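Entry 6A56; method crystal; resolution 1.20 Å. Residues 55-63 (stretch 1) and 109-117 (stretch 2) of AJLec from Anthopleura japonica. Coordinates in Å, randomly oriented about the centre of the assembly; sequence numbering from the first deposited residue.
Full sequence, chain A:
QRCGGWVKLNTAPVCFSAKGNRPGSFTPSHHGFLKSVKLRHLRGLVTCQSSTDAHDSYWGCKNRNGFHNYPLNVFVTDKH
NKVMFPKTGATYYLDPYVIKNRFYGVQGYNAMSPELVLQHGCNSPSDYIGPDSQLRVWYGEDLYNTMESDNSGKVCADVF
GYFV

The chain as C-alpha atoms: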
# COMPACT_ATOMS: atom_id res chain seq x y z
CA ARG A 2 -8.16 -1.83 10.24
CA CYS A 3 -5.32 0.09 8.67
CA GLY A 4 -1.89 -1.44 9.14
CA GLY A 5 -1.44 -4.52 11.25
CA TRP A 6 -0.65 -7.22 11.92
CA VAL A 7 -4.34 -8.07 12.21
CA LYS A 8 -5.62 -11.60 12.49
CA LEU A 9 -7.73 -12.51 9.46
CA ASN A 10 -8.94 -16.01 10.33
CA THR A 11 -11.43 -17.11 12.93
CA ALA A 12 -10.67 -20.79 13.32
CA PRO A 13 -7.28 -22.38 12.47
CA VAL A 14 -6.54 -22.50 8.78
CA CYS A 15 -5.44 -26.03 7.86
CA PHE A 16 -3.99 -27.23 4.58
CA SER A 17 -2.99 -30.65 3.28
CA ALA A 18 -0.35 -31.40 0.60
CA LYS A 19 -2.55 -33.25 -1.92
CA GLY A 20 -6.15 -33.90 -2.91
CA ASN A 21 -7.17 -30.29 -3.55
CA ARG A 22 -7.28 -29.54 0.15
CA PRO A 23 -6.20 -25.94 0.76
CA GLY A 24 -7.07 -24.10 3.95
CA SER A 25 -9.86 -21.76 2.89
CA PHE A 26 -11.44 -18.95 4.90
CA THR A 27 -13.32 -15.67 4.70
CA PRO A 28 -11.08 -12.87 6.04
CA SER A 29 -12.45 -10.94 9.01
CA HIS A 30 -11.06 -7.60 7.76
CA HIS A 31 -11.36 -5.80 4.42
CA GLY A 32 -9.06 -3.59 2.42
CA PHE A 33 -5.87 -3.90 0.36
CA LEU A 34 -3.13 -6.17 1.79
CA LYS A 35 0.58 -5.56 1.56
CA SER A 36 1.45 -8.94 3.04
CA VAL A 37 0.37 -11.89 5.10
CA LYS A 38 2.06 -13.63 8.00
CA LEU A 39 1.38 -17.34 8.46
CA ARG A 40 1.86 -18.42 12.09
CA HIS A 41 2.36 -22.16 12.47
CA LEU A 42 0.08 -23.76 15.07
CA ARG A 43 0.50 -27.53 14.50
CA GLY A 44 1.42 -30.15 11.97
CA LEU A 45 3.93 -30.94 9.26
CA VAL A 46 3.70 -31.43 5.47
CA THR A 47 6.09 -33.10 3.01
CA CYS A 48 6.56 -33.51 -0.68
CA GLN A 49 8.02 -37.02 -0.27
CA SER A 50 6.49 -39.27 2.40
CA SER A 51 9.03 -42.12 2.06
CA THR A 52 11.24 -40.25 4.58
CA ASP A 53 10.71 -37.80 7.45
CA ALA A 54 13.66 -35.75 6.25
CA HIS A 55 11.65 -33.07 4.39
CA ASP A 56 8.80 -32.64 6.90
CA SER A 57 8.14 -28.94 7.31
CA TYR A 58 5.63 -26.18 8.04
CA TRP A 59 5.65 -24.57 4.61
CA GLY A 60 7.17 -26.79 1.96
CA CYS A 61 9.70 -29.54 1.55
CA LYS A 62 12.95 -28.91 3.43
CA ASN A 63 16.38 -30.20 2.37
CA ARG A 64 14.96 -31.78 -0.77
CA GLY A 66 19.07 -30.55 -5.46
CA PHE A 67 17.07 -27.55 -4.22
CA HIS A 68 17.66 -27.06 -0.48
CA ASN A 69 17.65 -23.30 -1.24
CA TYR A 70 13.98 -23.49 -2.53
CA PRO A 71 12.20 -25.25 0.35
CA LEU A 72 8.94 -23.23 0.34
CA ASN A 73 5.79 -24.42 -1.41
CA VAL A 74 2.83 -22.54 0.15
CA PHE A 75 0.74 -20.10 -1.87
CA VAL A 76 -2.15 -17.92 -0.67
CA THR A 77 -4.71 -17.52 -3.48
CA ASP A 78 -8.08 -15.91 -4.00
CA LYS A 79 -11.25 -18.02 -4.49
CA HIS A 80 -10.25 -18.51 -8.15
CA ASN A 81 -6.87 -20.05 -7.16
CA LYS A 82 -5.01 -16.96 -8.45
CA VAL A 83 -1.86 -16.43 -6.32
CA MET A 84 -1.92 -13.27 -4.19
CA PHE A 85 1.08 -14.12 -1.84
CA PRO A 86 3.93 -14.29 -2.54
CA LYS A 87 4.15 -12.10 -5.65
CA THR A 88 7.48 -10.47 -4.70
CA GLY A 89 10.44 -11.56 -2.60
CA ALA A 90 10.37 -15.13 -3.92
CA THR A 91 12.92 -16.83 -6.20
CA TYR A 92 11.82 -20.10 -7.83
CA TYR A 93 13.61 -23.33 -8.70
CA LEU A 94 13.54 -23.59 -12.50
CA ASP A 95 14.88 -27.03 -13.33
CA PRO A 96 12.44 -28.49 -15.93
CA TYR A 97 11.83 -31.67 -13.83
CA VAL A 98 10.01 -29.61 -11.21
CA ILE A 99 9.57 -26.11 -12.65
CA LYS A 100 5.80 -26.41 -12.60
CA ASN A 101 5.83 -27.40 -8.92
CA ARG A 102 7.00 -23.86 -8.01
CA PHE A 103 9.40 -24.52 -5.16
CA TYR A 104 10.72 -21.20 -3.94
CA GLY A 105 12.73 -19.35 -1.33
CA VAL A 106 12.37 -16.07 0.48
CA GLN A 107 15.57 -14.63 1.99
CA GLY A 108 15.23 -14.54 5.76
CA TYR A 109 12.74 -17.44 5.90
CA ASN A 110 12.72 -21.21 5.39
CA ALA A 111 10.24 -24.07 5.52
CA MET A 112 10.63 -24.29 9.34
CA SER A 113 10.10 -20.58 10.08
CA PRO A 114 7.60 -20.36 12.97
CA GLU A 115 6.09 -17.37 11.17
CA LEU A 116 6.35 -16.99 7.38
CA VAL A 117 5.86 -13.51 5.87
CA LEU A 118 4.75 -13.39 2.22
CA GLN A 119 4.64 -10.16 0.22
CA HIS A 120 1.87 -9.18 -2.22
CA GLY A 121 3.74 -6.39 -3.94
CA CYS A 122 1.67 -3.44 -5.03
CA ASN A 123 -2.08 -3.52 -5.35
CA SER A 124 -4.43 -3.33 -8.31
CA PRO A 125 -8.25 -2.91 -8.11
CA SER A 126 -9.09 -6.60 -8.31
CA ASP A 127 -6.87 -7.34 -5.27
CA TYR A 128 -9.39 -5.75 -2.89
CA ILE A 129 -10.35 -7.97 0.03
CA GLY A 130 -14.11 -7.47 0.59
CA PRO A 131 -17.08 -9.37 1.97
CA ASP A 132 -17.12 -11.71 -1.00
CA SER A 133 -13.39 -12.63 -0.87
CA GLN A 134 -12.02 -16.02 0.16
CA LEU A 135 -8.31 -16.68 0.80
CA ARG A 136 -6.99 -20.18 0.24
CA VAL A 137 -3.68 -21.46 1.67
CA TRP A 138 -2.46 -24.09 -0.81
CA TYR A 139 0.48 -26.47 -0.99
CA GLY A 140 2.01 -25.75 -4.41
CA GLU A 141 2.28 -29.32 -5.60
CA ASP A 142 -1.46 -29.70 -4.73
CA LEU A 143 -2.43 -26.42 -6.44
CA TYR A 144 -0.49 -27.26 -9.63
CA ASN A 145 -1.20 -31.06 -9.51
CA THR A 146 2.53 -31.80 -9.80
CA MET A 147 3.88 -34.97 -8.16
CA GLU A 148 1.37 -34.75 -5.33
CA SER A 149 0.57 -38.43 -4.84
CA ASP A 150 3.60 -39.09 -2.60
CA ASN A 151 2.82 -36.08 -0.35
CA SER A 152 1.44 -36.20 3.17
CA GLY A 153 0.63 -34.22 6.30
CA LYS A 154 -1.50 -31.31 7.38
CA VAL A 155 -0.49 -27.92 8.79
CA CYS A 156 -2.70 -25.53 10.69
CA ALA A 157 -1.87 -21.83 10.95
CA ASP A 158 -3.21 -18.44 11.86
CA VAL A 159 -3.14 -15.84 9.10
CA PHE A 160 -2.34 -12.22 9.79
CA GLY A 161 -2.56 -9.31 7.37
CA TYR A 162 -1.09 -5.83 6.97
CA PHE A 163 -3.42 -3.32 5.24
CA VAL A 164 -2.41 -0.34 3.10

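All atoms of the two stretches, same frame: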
# COMPACT_ATOMS: atom_id res chain seq x y z
N HIS A 55 12.07 -34.33 5.02
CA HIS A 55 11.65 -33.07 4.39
C HIS A 55 10.44 -32.43 5.09
O HIS A 55 9.96 -31.40 4.68
CB HIS A 55 11.30 -33.29 2.92
CG HIS A 55 12.32 -34.12 2.22
ND1 HIS A 55 13.64 -33.72 2.07
CD2 HIS A 55 12.26 -35.36 1.68
CE1 HIS A 55 14.30 -34.70 1.44
NE2 HIS A 55 13.52 -35.71 1.20
N ASP A 56 9.98 -33.09 6.16
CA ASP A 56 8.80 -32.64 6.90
C ASP A 56 8.97 -31.19 7.32
O ASP A 56 10.01 -30.83 7.90
CB ASP A 56 8.57 -33.53 8.11
CG ASP A 56 8.12 -34.95 7.87
OD1 ASP A 56 8.00 -35.35 6.73
OD2 ASP A 56 7.86 -35.61 8.89
N SER A 57 7.95 -30.36 7.10
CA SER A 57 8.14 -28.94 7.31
C SER A 57 6.81 -28.25 7.57
O SER A 57 5.75 -28.85 7.37
CB SER A 57 8.91 -28.31 6.18
OG SER A 57 8.13 -28.29 5.01
N TYR A 58 6.87 -26.97 7.91
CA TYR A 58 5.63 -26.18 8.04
C TYR A 58 5.10 -25.74 6.67
O TYR A 58 3.89 -25.71 6.45
CB TYR A 58 5.87 -24.98 8.92
CG TYR A 58 6.41 -25.26 10.30
CD1 TYR A 58 6.18 -26.46 10.96
CD2 TYR A 58 7.10 -24.28 10.98
CE1 TYR A 58 6.65 -26.69 12.25
CE2 TYR A 58 7.57 -24.49 12.27
CZ TYR A 58 7.36 -25.71 12.90
OH TYR A 58 7.88 -25.91 14.18
N TRP A 59 6.06 -25.35 5.77
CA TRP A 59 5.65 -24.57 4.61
C TRP A 59 6.10 -25.12 3.27
O TRP A 59 5.92 -24.45 2.24
CB TRP A 59 6.14 -23.12 4.72
CG TRP A 59 5.98 -22.47 6.05
CD1 TRP A 59 6.97 -22.01 6.85
CD2 TRP A 59 4.77 -22.21 6.77
NE1 TRP A 59 6.50 -21.49 7.99
CE2 TRP A 59 5.14 -21.60 7.98
CE3 TRP A 59 3.40 -22.46 6.54
CZ2 TRP A 59 4.21 -21.21 8.95
CZ3 TRP A 59 2.48 -22.08 7.50
CH2 TRP A 59 2.88 -21.49 8.69
N GLY A 60 6.64 -26.33 3.24
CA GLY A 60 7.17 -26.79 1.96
C GLY A 60 7.75 -28.18 2.07
O GLY A 60 7.11 -29.17 2.44
N CYS A 61 9.03 -28.25 1.64
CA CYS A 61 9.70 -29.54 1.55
C CYS A 61 11.17 -29.23 1.81
O CYS A 61 11.86 -28.76 0.89
CB CYS A 61 9.47 -30.17 0.18
SG CYS A 61 9.73 -31.96 0.19
N LYS A 62 11.61 -29.40 3.06
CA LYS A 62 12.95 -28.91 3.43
C LYS A 62 14.03 -29.90 2.99
O LYS A 62 13.80 -31.10 2.97
CB LYS A 62 13.06 -28.64 4.93
CG LYS A 62 13.06 -29.84 5.86
CD LYS A 62 13.17 -29.44 7.29
CE LYS A 62 13.56 -30.55 8.19
NZ LYS A 62 12.73 -31.74 8.12
N ASN A 63 15.21 -29.35 2.68
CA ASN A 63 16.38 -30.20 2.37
C ASN A 63 16.11 -31.25 1.30
O ASN A 63 16.44 -32.42 1.47
CB ASN A 63 16.95 -30.80 3.65
CG ASN A 63 17.30 -29.76 4.69
OD1 ASN A 63 17.75 -28.66 4.35
ND2 ASN A 63 17.05 -30.09 5.94
N TYR A 109 13.74 -16.43 5.51
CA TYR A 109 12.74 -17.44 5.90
C TYR A 109 13.16 -18.81 5.37
O TYR A 109 13.96 -18.89 4.44
CB TYR A 109 11.32 -17.09 5.41
CG TYR A 109 10.82 -15.83 6.07
CD1 TYR A 109 10.17 -15.91 7.28
CD2 TYR A 109 10.94 -14.60 5.52
CE1 TYR A 109 9.74 -14.80 7.96
CE2 TYR A 109 10.56 -13.42 6.16
CZ TYR A 109 9.86 -13.58 7.38
OH TYR A 109 9.62 -12.41 8.15
N ASN A 110 12.54 -19.85 5.93
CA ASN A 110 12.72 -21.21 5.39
C ASN A 110 11.46 -22.01 5.74
O ASN A 110 10.50 -21.46 6.30
CB ASN A 110 14.04 -21.87 5.79
CG ASN A 110 14.14 -22.13 7.27
OD1 ASN A 110 13.18 -22.44 7.95
ND2 ASN A 110 15.35 -21.99 7.77
N ALA A 111 11.47 -23.30 5.38
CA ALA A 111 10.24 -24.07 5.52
C ALA A 111 9.94 -24.42 6.97
O ALA A 111 8.85 -24.95 7.22
CB ALA A 111 10.28 -25.32 4.67
N MET A 112 10.86 -24.13 7.91
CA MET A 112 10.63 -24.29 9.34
C MET A 112 10.42 -22.97 10.09
O MET A 112 10.35 -22.99 11.31
CB MET A 112 11.77 -25.07 9.97
CG MET A 112 11.92 -26.47 9.42
SD MET A 112 10.50 -27.50 9.69
CE MET A 112 10.32 -27.38 11.48
N SER A 113 10.27 -21.85 9.38
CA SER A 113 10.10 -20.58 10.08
C SER A 113 8.83 -20.64 10.92
O SER A 113 7.76 -20.89 10.36
CB SER A 113 10.04 -19.43 9.12
OG SER A 113 11.23 -19.24 8.40
N PRO A 114 8.84 -20.31 12.23
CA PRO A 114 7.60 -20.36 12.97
C PRO A 114 6.53 -19.42 12.41
O PRO A 114 5.34 -19.70 12.59
CB PRO A 114 8.01 -20.06 14.41
CG PRO A 114 9.43 -20.57 14.46
CD PRO A 114 10.01 -20.18 13.12
N GLU A 115 6.97 -18.30 11.88
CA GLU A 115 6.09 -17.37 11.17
C GLU A 115 6.71 -17.09 9.81
O GLU A 115 7.92 -16.78 9.73
CB GLU A 115 5.96 -16.05 11.96
CG GLU A 115 5.24 -16.24 13.29
CD GLU A 115 5.13 -14.93 14.04
OE1 GLU A 115 6.23 -14.48 14.50
OE2 GLU A 115 3.94 -14.44 14.25
N LEU A 116 5.91 -17.18 8.75
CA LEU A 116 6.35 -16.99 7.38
C LEU A 116 5.67 -15.73 6.86
O LEU A 116 4.41 -15.68 6.83
CB LEU A 116 6.01 -18.20 6.51
CG LEU A 116 6.35 -18.02 5.02
CD1 LEU A 116 7.84 -17.93 4.78
CD2 LEU A 116 5.78 -19.18 4.23
N VAL A 117 6.40 -14.71 6.43
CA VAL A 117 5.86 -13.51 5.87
C VAL A 117 5.97 -13.58 4.36
O VAL A 117 7.07 -13.81 3.84
CB VAL A 117 6.55 -12.25 6.44
CG1 VAL A 117 6.03 -10.99 5.74
CG2 VAL A 117 6.34 -12.17 7.93

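Residues 55-63 form an irregular loop that packs against a turn and the start of a strand in residues 109-117, burying 501 Å² counted over both sides. The attachment rests on three hydrogen bonds and two aromatic rings, all of it supplied by Tyr58 and Trp59.

His55 does not touch the second stretch, but it shapes the first. Its ND1 donates to Lys62 O at 2.8 Å, and its own carbonyl O accepts from Lys62 N at 3.1 Å, so the loop is closed on itself at both positions. The CA-to-CB bond of Asp56 points away from the partner; its carbonyl O instead lies 3.8 Å from Met112 SD and accepts a hydrogen bond of 2.9 Å from Lys62 NZ.

Ser57 is buried and faces the turn, where a small side chain fits: its CB lies 3.6 Å from Ala111 CB and 3.5 Å from Ala111 O. The polar end of the residue is used within the loop, since Ser57 OG accepts from Gly60 N at 3.0 Å.

At Tyr58 the backbone makes its first bond across the contact. Tyr58 N donates to Ala111 O at 2.9 Å, and the next amide, Trp59 N, reaches the same oxygen Ala111 O at 3.2 Å. One carbonyl thus serves two consecutive amides, at N-H...O angles of 135° and 139°. The Tyr58 side chain offers a broad apolar surface to Met112. Although the CA-to-CB bond of Met112 points away from the first stretch, its chi angles, all m, bring the end of the chain back, so that Met112 CE lies over one face of the Tyr58 ring, 3.9 Å from the centroid, in a CH-pi contact. The flexible, unbranched methionine is well suited to such a return. At the edge of the ring, Tyr58 CD2 approaches Ser113 O at 3.5 Å.

Trp59 is buried and gives up more area to the contact than any other residue, 106 Å². It combines a polar edge with an apolar face. Trp59 NE1 donates to Ser113 O at 2.8 Å with an angle of 158°, the straightest of the three bonds, satisfying an indole nitrogen that would otherwise be buried unpaired. Over one face sits Leu116 CB, 3.8 Å from the centroid of the five-membered ring, while Leu116 CD2 packs against Trp59 CG at 3.8 Å.

Both acceptors, Ala111 O and Ser113 O, belong to residues of a type I turn from Asn110 to Ser113, closed by Ser113 N to Asn110 O at 3.1 Å. Side chains brace it: Asn110 N donates to Ser113 OG at 2.9 Å, and Met112 N to Asn110 OD1 at 2.9 Å.

Beyond Trp59 the contact thins. Gly60 N comes within 4.0 Å of Ala111 CB; its phi/psi of -180/-125 suits glycine far better than residues with a CB. The CA-to-CB bond of Cys61 points away, and the residue is bonded covalently elsewhere in the structure. Lys62 returns toward the turn, laying its aliphatic portion along Met112, with Lys62 CD 3.9 Å from Met112 CG. Asn63, exposed, makes no contact.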